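Haloacid dehalogenase domain protein hydrolase (Planctomyces limnophilus, PDB 4OVY) is probably a metal-dependent hydrolase of the haloacid dehalogenase superfamily, perhaps a phosphatase, and binds a calcium ion. Local coordinates at residues 24-28 with 29-33; 120-123 with 124-128; 148-152 with 153-157. One frame throughout, in Å; residues are numbered along the deposited sequence. Where two conformers were deposited one is given.

Interaction 1. Residues 24-28 with 29-33; sequences TTEGS and PRFVP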
loop_
_atom_site.group_PDB
_atom_site.type_symbol
_atom_site.label_atom_id
_atom_site.label_comp_id
_atom_site.label_asym_id
_atom_site.label_seq_id
_atom_site.Cartn_x
_atom_site.Cartn_y
_atom_site.Cartn_z
ATOM N N THR A 24 -15.706 -16.616 9.911
ATOM C CA THR A 24 -16.719 -15.851 9.175
ATOM C C THR A 24 -18.159 -16.101 9.599
ATOM O O THR A 24 -19.079 -15.516 9.017
ATOM C CB THR A 24 -16.615 -16.086 7.659
ATOM O OG1 THR A 24 -16.926 -17.452 7.347
ATOM C CG2 THR A 24 -15.217 -15.727 7.163
ATOM N N THR A 25 -18.363 -16.946 10.602
ATOM C CA THR A 25 -19.710 -17.248 11.079
ATOM C C THR A 25 -20.024 -16.395 12.305
ATOM O O THR A 25 -19.375 -16.526 13.348
ATOM C CB THR A 25 -19.894 -18.742 11.420
ATOM O OG1 THR A 25 -19.431 -19.548 10.331
ATOM C CG2 THR A 25 -21.378 -19.060 11.664
ATOM N N GLU A 26 -21.021 -15.519 12.169
ATOM C CA GLU A 26 -21.434 -14.651 13.268
ATOM C C GLU A 26 -21.687 -15.496 14.507
ATOM O O GLU A 26 -22.244 -16.591 14.414
ATOM C CB GLU A 26 -22.678 -13.839 12.895
ATOM C CG GLU A 26 -22.393 -12.758 11.858
ATOM C CD GLU A 26 -23.593 -11.882 11.550
ATOM O OE1 GLU A 26 -24.462 -11.707 12.433
ATOM O OE2 GLU A 26 -23.662 -11.357 10.415
ATOM N N GLY A 27 -21.219 -15.007 15.652
ATOM C CA GLY A 27 -21.387 -15.699 16.921
ATOM C C GLY A 27 -20.292 -16.697 17.256
ATOM O O GLY A 27 -20.213 -17.167 18.386
ATOM N N SER A 28 -19.462 -17.045 16.278
ATOM C CA SER A 28 -18.307 -17.911 16.522
ATOM C C SER A 28 -17.337 -17.212 17.453
ATOM O O SER A 28 -17.144 -16.002 17.336
ATOM C CB SER A 28 -17.565 -18.209 15.217
ATOM O OG SER A 28 -16.331 -18.866 15.473
ATOM N N PRO A 29 -16.681 -17.969 18.348
ATOM C CA PRO A 29 -15.688 -17.333 19.214
ATOM C C PRO A 29 -14.479 -16.760 18.472
ATOM O O PRO A 29 -13.814 -15.873 19.004
ATOM C CB PRO A 29 -15.248 -18.467 20.152
ATOM C CG PRO A 29 -15.590 -19.725 19.435
ATOM C CD PRO A 29 -16.817 -19.410 18.629
ATOM N N ARG A 30 -14.202 -17.278 17.269
ATOM C CA ARG A 30 -13.084 -16.810 16.438
ATOM C C ARG A 30 -13.504 -15.836 15.338
ATOM O O ARG A 30 -12.704 -15.537 14.446
ATOM C CB ARG A 30 -12.371 -17.995 15.774
ATOM C CG ARG A 30 -11.934 -19.096 16.725
ATOM C CD ARG A 30 -10.733 -19.868 16.181
ATOM N NE ARG A 30 -11.085 -20.854 15.160
ATOM C CZ ARG A 30 -10.203 -21.662 14.573
ATOM N NH1 ARG A 30 -10.600 -22.534 13.656
ATOM N NH2 ARG A 30 -8.920 -21.601 14.902
ATOM N N PHE A 31 -14.738 -15.338 15.393
ATOM C CA PHE A 31 -15.253 -14.445 14.365
ATOM C C PHE A 31 -14.324 -13.243 14.167
ATOM O O PHE A 31 -13.945 -12.581 15.122
ATOM C CB PHE A 31 -16.661 -13.955 14.715
ATOM C CG PHE A 31 -17.240 -13.012 13.701
ATOM C CD1 PHE A 31 -17.836 -13.498 12.550
ATOM C CD2 PHE A 31 -17.189 -11.643 13.899
ATOM C CE1 PHE A 31 -18.376 -12.634 11.614
ATOM C CE2 PHE A 31 -17.724 -10.773 12.966
ATOM C CZ PHE A 31 -18.317 -11.268 11.822
ATOM N N VAL A 32 -13.941 -13.010 12.919
ATOM C CA VAL A 32 -13.149 -11.853 12.547
ATOM C C VAL A 32 -14.038 -10.931 11.724
ATOM O O VAL A 32 -14.597 -11.357 10.710
ATOM C CB VAL A 32 -11.929 -12.284 11.715
ATOM C CG1 VAL A 32 -11.161 -11.081 11.193
ATOM C CG2 VAL A 32 -11.025 -13.169 12.548
ATOM N N PRO A 33 -14.174 -9.660 12.150
ATOM C CA PRO A 33 -14.915 -8.686 11.351
ATOM C C PRO A 33 -14.403 -8.647 9.915
ATOM O O PRO A 33 -13.209 -8.826 9.691
ATOM C CB PRO A 33 -14.631 -7.356 12.062
ATOM C CG PRO A 33 -14.323 -7.740 13.464
ATOM C CD PRO A 33 -13.613 -9.060 13.371
#

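Interaction 2. Residues 120-123 with 124-128; sequences TEWI and RKARH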
loop_
_atom_site.group_PDB
_atom_site.type_symbol
_atom_site.label_atom_id
_atom_site.label_comp_id
_atom_site.label_asym_id
_atom_site.label_seq_id
_atom_site.Cartn_x
_atom_site.Cartn_y
_atom_site.Cartn_z
ATOM N N THR A 120 4.277 -6.504 -20.173
ATOM C CA THR A 120 3.058 -7.051 -20.791
ATOM C C THR A 120 3.354 -7.755 -22.111
ATOM O O THR A 120 2.841 -8.842 -22.379
ATOM C CB THR A 120 2.022 -5.938 -20.995
ATOM O OG1 THR A 120 1.629 -5.445 -19.709
ATOM C CG2 THR A 120 0.791 -6.452 -21.747
ATOM N N GLU A 121 4.190 -7.137 -22.933
ATOM C CA GLU A 121 4.588 -7.743 -24.184
ATOM C C GLU A 121 5.417 -9.006 -23.961
ATOM O O GLU A 121 5.203 -10.005 -24.634
ATOM C CB GLU A 121 5.325 -6.730 -25.053
ATOM C CG GLU A 121 4.403 -5.650 -25.593
ATOM C CD GLU A 121 3.302 -6.218 -26.473
ATOM O OE1 GLU A 121 3.581 -6.506 -27.660
ATOM O OE2 GLU A 121 2.164 -6.383 -25.969
ATOM N N TRP A 122 6.331 -8.979 -22.999
ATOM C CA TRP A 122 7.134 -10.163 -22.716
ATOM C C TRP A 122 6.273 -11.316 -22.212
ATOM O O TRP A 122 6.403 -12.445 -22.680
ATOM C CB TRP A 122 8.228 -9.868 -21.688
ATOM C CG TRP A 122 9.088 -11.062 -21.448
ATOM C CD1 TRP A 122 10.176 -11.442 -22.179
ATOM C CD2 TRP A 122 8.921 -12.055 -20.430
ATOM N NE1 TRP A 122 10.705 -12.600 -21.670
ATOM C CE2 TRP A 122 9.949 -13.003 -20.602
ATOM C CE3 TRP A 122 8.002 -12.238 -19.390
ATOM C CZ2 TRP A 122 10.094 -14.111 -19.766
ATOM C CZ3 TRP A 122 8.147 -13.348 -18.561
ATOM C CH2 TRP A 122 9.183 -14.266 -18.757
ATOM N N ILE A 123 5.394 -11.042 -21.256
ATOM C CA ILE A 123 4.674 -12.132 -20.599
ATOM C C ILE A 123 3.607 -12.767 -21.501
ATOM O O ILE A 123 3.140 -13.870 -21.228
ATOM C CB ILE A 123 4.097 -11.706 -19.226
ATOM C CG1 ILE A 123 4.012 -12.927 -18.295
ATOM C CG2 ILE A 123 2.755 -11.002 -19.384
ATOM C CD1 ILE A 123 4.238 -12.608 -16.841
ATOM N N ARG A 124 3.235 -12.099 -22.584
ATOM C CA ARG A 124 2.359 -12.749 -23.552
ATOM C C ARG A 124 3.133 -13.469 -24.672
ATOM O O ARG A 124 2.598 -14.385 -25.286
ATOM C CB ARG A 124 1.316 -11.771 -24.091
ATOM C CG ARG A 124 1.848 -10.703 -25.010
ATOM C CD ARG A 124 0.719 -9.877 -25.610
ATOM N NE ARG A 124 1.192 -9.131 -26.775
ATOM C CZ ARG A 124 1.458 -9.671 -27.965
ATOM N NH1 ARG A 124 1.285 -10.976 -28.186
ATOM N NH2 ARG A 124 1.900 -8.900 -28.950
ATOM N N LYS A 125 4.391 -13.099 -24.908
ATOM C CA LYS A 125 5.198 -13.736 -25.967
ATOM C C LYS A 125 6.068 -14.888 -25.474
ATOM O O LYS A 125 6.315 -15.846 -26.217
ATOM C CB LYS A 125 6.085 -12.702 -26.661
ATOM C CG LYS A 125 5.306 -11.682 -27.464
ATOM C CD LYS A 125 6.234 -10.673 -28.112
ATOM C CE LYS A 125 5.434 -9.628 -28.872
ATOM N NZ LYS A 125 6.288 -8.807 -29.769
ATOM N N ALA A 126 6.554 -14.787 -24.239
ATOM C CA ALA A 126 7.430 -15.808 -23.682
ATOM C C ALA A 126 6.625 -17.038 -23.300
ATOM O O ALA A 126 5.417 -16.959 -23.072
ATOM C CB ALA A 126 8.169 -15.269 -22.466
ATOM N N ARG A 127 7.297 -18.177 -23.209
ATOM C CA ARG A 127 6.629 -19.404 -22.788
ATOM C C ARG A 127 7.521 -20.260 -21.919
ATOM O O ARG A 127 8.750 -20.210 -22.019
ATOM C CB ARG A 127 6.156 -20.198 -24.001
ATOM C CG ARG A 127 7.239 -20.990 -24.704
ATOM C CD ARG A 127 6.647 -21.736 -25.880
ATOM N NE ARG A 127 7.616 -22.593 -26.549
ATOM C CZ ARG A 127 7.307 -23.440 -27.531
ATOM N NH1 ARG A 127 6.048 -23.551 -27.959
ATOM N NH2 ARG A 127 8.257 -24.180 -28.094
ATOM N N HIS A 128 6.890 -21.055 -21.069
ATOM C CA HIS A 128 7.617 -21.935 -20.192
ATOM C C HIS A 128 8.311 -22.997 -21.055
ATOM O O HIS A 128 7.687 -23.552 -21.973
ATOM C CB HIS A 128 6.667 -22.569 -19.176
ATOM C CG HIS A 128 7.371 -23.187 -18.018
ATOM N ND1 HIS A 128 8.026 -24.391 -18.113
ATOM C CD2 HIS A 128 7.552 -22.757 -16.747
ATOM C CE1 HIS A 128 8.574 -24.688 -16.947
ATOM N NE2 HIS A 128 8.306 -23.708 -16.103
HETATM O O HOH W 1 4.670 -15.921 -20.651
#

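Interaction 3. Residues 148-152 with 153-157; sequences AFLRQ and HEFKT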
loop_
_atom_site.group_PDB
_atom_site.type_symbol
_atom_site.label_atom_id
_atom_site.label_comp_id
_atom_site.label_asym_id
_atom_site.label_seq_id
_atom_site.Cartn_x
_atom_site.Cartn_y
_atom_site.Cartn_z
ATOM N N ALA A 148 -10.674 -17.498 -4.879
ATOM C CA ALA A 148 -12.100 -17.225 -5.086
ATOM C C ALA A 148 -12.926 -17.533 -3.836
ATOM O O ALA A 148 -13.810 -16.762 -3.459
ATOM C CB ALA A 148 -12.631 -18.031 -6.272
ATOM N N PHE A 149 -12.628 -18.666 -3.207
ATOM C CA PHE A 149 -13.319 -19.113 -2.003
ATOM C C PHE A 149 -13.173 -18.079 -0.883
ATOM O O PHE A 149 -14.139 -17.716 -0.221
ATOM C CB PHE A 149 -12.750 -20.465 -1.562
ATOM C CG PHE A 149 -13.312 -20.981 -0.265
ATOM C CD1 PHE A 149 -14.635 -21.403 -0.183
ATOM C CD2 PHE A 149 -12.512 -21.084 0.863
ATOM C CE1 PHE A 149 -15.153 -21.898 1.008
ATOM C CE2 PHE A 149 -13.028 -21.573 2.061
ATOM C CZ PHE A 149 -14.351 -21.981 2.133
ATOM N N LEU A 150 -11.951 -17.608 -0.682
ATOM C CA LEU A 150 -11.684 -16.599 0.341
ATOM C C LEU A 150 -12.399 -15.281 0.035
ATOM O O LEU A 150 -13.001 -14.672 0.920
ATOM C CB LEU A 150 -10.177 -16.385 0.490
ATOM C CG LEU A 150 -9.430 -17.601 1.053
ATOM C CD1 LEU A 150 -7.930 -17.467 0.854
ATOM C CD2 LEU A 150 -9.763 -17.821 2.524
ATOM N N ARG A 151 -12.351 -14.845 -1.217
ATOM C CA ARG A 151 -13.040 -13.608 -1.599
ATOM C C ARG A 151 -14.563 -13.738 -1.458
ATOM O O ARG A 151 -15.229 -12.792 -1.057
ATOM C CB ARG A 151 -12.618 -13.152 -2.996
ATOM C CG ARG A 151 -11.181 -12.631 -3.022
ATOM C CD ARG A 151 -10.854 -11.901 -4.317
ATOM N NE ARG A 151 -10.855 -12.796 -5.470
ATOM C CZ ARG A 151 -9.773 -13.270 -6.101
ATOM N NH1 ARG A 151 -9.939 -14.079 -7.132
ATOM N NH2 ARG A 151 -8.533 -12.959 -5.722
ATOM N N GLN A 152 -15.103 -14.918 -1.742
ATOM C CA GLN A 152 -16.533 -15.185 -1.510
ATOM C C GLN A 152 -16.919 -15.028 -0.040
ATOM O O GLN A 152 -18.057 -14.692 0.264
ATOM C CB GLN A 152 -16.914 -16.580 -2.009
ATOM C CG GLN A 152 -16.980 -16.691 -3.529
ATOM C CD GLN A 152 -16.956 -18.134 -4.025
ATOM O OE1 GLN A 152 -17.158 -19.080 -3.255
ATOM N NE2 GLN A 152 -16.704 -18.306 -5.318
ATOM N N HIS A 153 -15.967 -15.255 0.865
ATOM C CA HIS A 153 -16.183 -15.079 2.294
ATOM C C HIS A 153 -15.636 -13.752 2.822
ATOM O O HIS A 153 -15.383 -13.606 4.021
ATOM C CB HIS A 153 -15.599 -16.277 3.047
ATOM C CG HIS A 153 -16.368 -17.534 2.815
ATOM N ND1 HIS A 153 -16.238 -18.284 1.667
ATOM C CD2 HIS A 153 -17.315 -18.148 3.562
ATOM C CE1 HIS A 153 -17.056 -19.320 1.728
ATOM N NE2 HIS A 153 -17.718 -19.261 2.868
ATOM N N GLU A 154 -15.485 -12.794 1.904
ATOM C CA GLU A 154 -15.158 -11.399 2.209
ATOM C C GLU A 154 -13.742 -11.197 2.759
ATOM O O GLU A 154 -13.495 -10.236 3.472
ATOM C CB GLU A 154 -16.229 -10.765 3.113
ATOM C CG GLU A 154 -17.648 -10.893 2.544
ATOM C CD GLU A 154 -18.660 -9.996 3.245
ATOM O OE1 GLU A 154 -18.666 -8.772 2.985
ATOM O OE2 GLU A 154 -19.467 -10.514 4.051
ATOM N N PHE A 155 -12.813 -12.084 2.403
ATOM C CA PHE A 155 -11.384 -11.830 2.639
ATOM C C PHE A 155 -10.850 -10.926 1.548
ATOM O O PHE A 155 -11.302 -11.009 0.409
ATOM C CB PHE A 155 -10.550 -13.113 2.581
ATOM C CG PHE A 155 -10.638 -13.967 3.805
ATOM C CD1 PHE A 155 -11.794 -14.671 4.094
ATOM C CD2 PHE A 155 -9.545 -14.099 4.655
ATOM C CE1 PHE A 155 -11.873 -15.470 5.219
ATOM C CE2 PHE A 155 -9.617 -14.902 5.782
ATOM C CZ PHE A 155 -10.783 -15.581 6.067
ATOM N N LYS A 156 -9.880 -10.082 1.893
ATOM C CA LYS A 156 -9.082 -9.349 0.909
ATOM C C LYS A 156 -7.782 -10.104 0.703
ATOM O O LYS A 156 -7.005 -10.285 1.645
ATOM C CB LYS A 156 -8.756 -7.927 1.377
ATOM C CG LYS A 156 -9.957 -7.005 1.433
ATOM C CD LYS A 156 -9.601 -5.615 1.947
ATOM C CE LYS A 156 -9.113 -4.678 0.854
ATOM N NZ LYS A 156 -9.387 -3.247 1.200
ATOM N N THR A 157 -7.546 -10.517 -0.537
ATOM C CA THR A 157 -6.410 -11.354 -0.893
ATOM C C THR A 157 -5.276 -10.472 -1.405
ATOM O O THR A 157 -5.446 -9.768 -2.395
ATOM C CB THR A 157 -6.786 -12.365 -1.997
ATOM O OG1 THR A 157 -7.345 -11.668 -3.120
ATOM C CG2 THR A 157 -7.803 -13.385 -1.483
#

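Interaction 1. Residues 24-28 with 29-33
T24 presents its backbone O to the edge of the F31 ring, 3.9 Å from CE1 and near the ring plane. Its hydroxyl turns back to the preceding helix, where OG1 is hydrogen-bonded to V20 O. T25 opens a type II beta turn that closes at S28: S28 N donates to T25 O at 3.0 Å. The same T25 O lies obliquely to the phenyl ring, 3.5 Å from F31 CD1, while T25 OG1 bonds to K21 O. E26 runs alongside F31 in the same direction; its aliphatic CG does the touching, 4.0 Å from F31 CE1. G27 takes the third turn position with positive phi (88°), where any side chain would press against the carbonyl O of E26. S28 then starts a second, type I turn ending at F31, and accepts twice across it. F31 N reaches S28 O at 3.2 Å from above the carbonyl plane, and R30 N reaches S28 OG, also at 3.2 Å, in an ST turn. With OG opposite the backbone N (chi1 171°), the serine hydroxyl lies on the carbonyl side, beside the amide of R30. A second hydrogen bond, to S22 O, fixes this hydroxyl against the helix. The two successive turns thus fold the chain back on itself, with F31 beside the backbone of T24 and T25. This surface loop links helix 11-24 to strand 38-41 in the chain: V32 pairs through its backbone with V23, and T24 packs on H153 and F155, between helix 141-152 and strand 156-161.

Interaction 2. Residues 120-123 with 124-128
E121 and R124 form an i to i+3 salt bridge on the last turn of helix 112-125. The arginine grips side-on with two nitrogens: NE meets E121 OE2 at 3.0 Å and NH2 meets E121 OE1 at 3.2 Å. The flat groups are turned 61° apart. OE2 lies in the guanidinium plane, yet NE approaches it from above the carboxylate plane; NH2 meets OE1 on the syn side. R124 places CG between its backbone N and carbonyl carbon (chi1 71°), which sends the extended chain back past the carbonyls of T120 and E121, while E121 bends at chi2 to meet it. K125 NZ stays 4.1 Å from E121 OE1, beyond salt-bridge distance, though its opposite charge probably still favours the carboxylate. A glutamine in place of E121 would probably leave the R124 guanidinium without its charged mate and less firmly held. On another side of the turn, A126 CB sits over one face of W122, 3.7 Å from the centroid of the six-membered ring, a CH-pi contact; A126 N also donates to W122 O at 2.8 Å. Farther out, D62 takes W122 NE1, F59 meets that indole edge-to-face, and F167 packs on both W122 and I123. A water bridges the end of the helix, donating to I123 O at 2.6 Å and to A126 O at 2.7 Å.

Interaction 3. Residues 148-152 with 153-157
F155 N donates to L150 O at 3.0 Å and E154 N to R151 O at 3.0 Å, the paired bonds of a Schellman motif in which E154, with positive phi, is the C' residue ending helix 141-152 and turning the chain into strand 156-161 of the Rossmann-like sheet. Both donors stand above the carbonyl planes they meet. H153 adds a side-chain bond to this helix end: ND1 donates to F149 O at 2.9 Å, nearly straight at 167°, with the acceptor in the imidazole plane. Its backbone N contributes weak bonds to F149 O and L150 O, so the F149 carbonyl, near the end of the helix, is met twice by one residue. CG opposite the carbonyl carbon (chi1 -69°) helps bring the histidine ring back to F149 O. The ring also meets the phenyl of F149 obliquely, H153 CE1 to F149 CE1 at 3.3 Å with the planes 55° apart. H153 ND1 lies over one face of that phenyl toward its rim. On the buried side, L150 sets CD2 over the centre of the F155 ring, 4.0 Å from the centroid, a CH-pi contact. The leucine packs further on V39 and F41 of strand 38-41 and on V20 of helix 11-24, while F155 touches V23, so these two side chains join the helix end to helix 11-24 and, through L150, to strand 38-41. On the strand, K156 NZ forms a salt bridge with E181 of the second subunit. R151 spans the turn, crossing T157 at about a right angle. R151 NH2 donates to T157 OG1 at 3.1 Å, the oxygen lying in the guanidinium plane, and the same NH2 bonds to Y176 O. T157 CG2 rests 3.8 Å from R151 CG.

From the N terminus, interaction 1 comes first, folding the loop between helix 11-24 and strand 38-41. Interaction 2 follows at the C-terminal end of helix 112-125, and interaction 3 marks the passage from helix 141-152 into strand 156-161. All three are local and in series; none nests in or crosses another. Interactions 1 and 3 nevertheless meet in space: T24 CG2 packs 3.8 Å from H153 O, bringing the two loops together beside neighbouring parallel strands of the central sheet. Interaction 2 stands apart, its centre about 43 Å from that of interaction 1, on the opposite side of the chain's centre, and the I123 side chain is about 9 Å from that of calcium ligand D44.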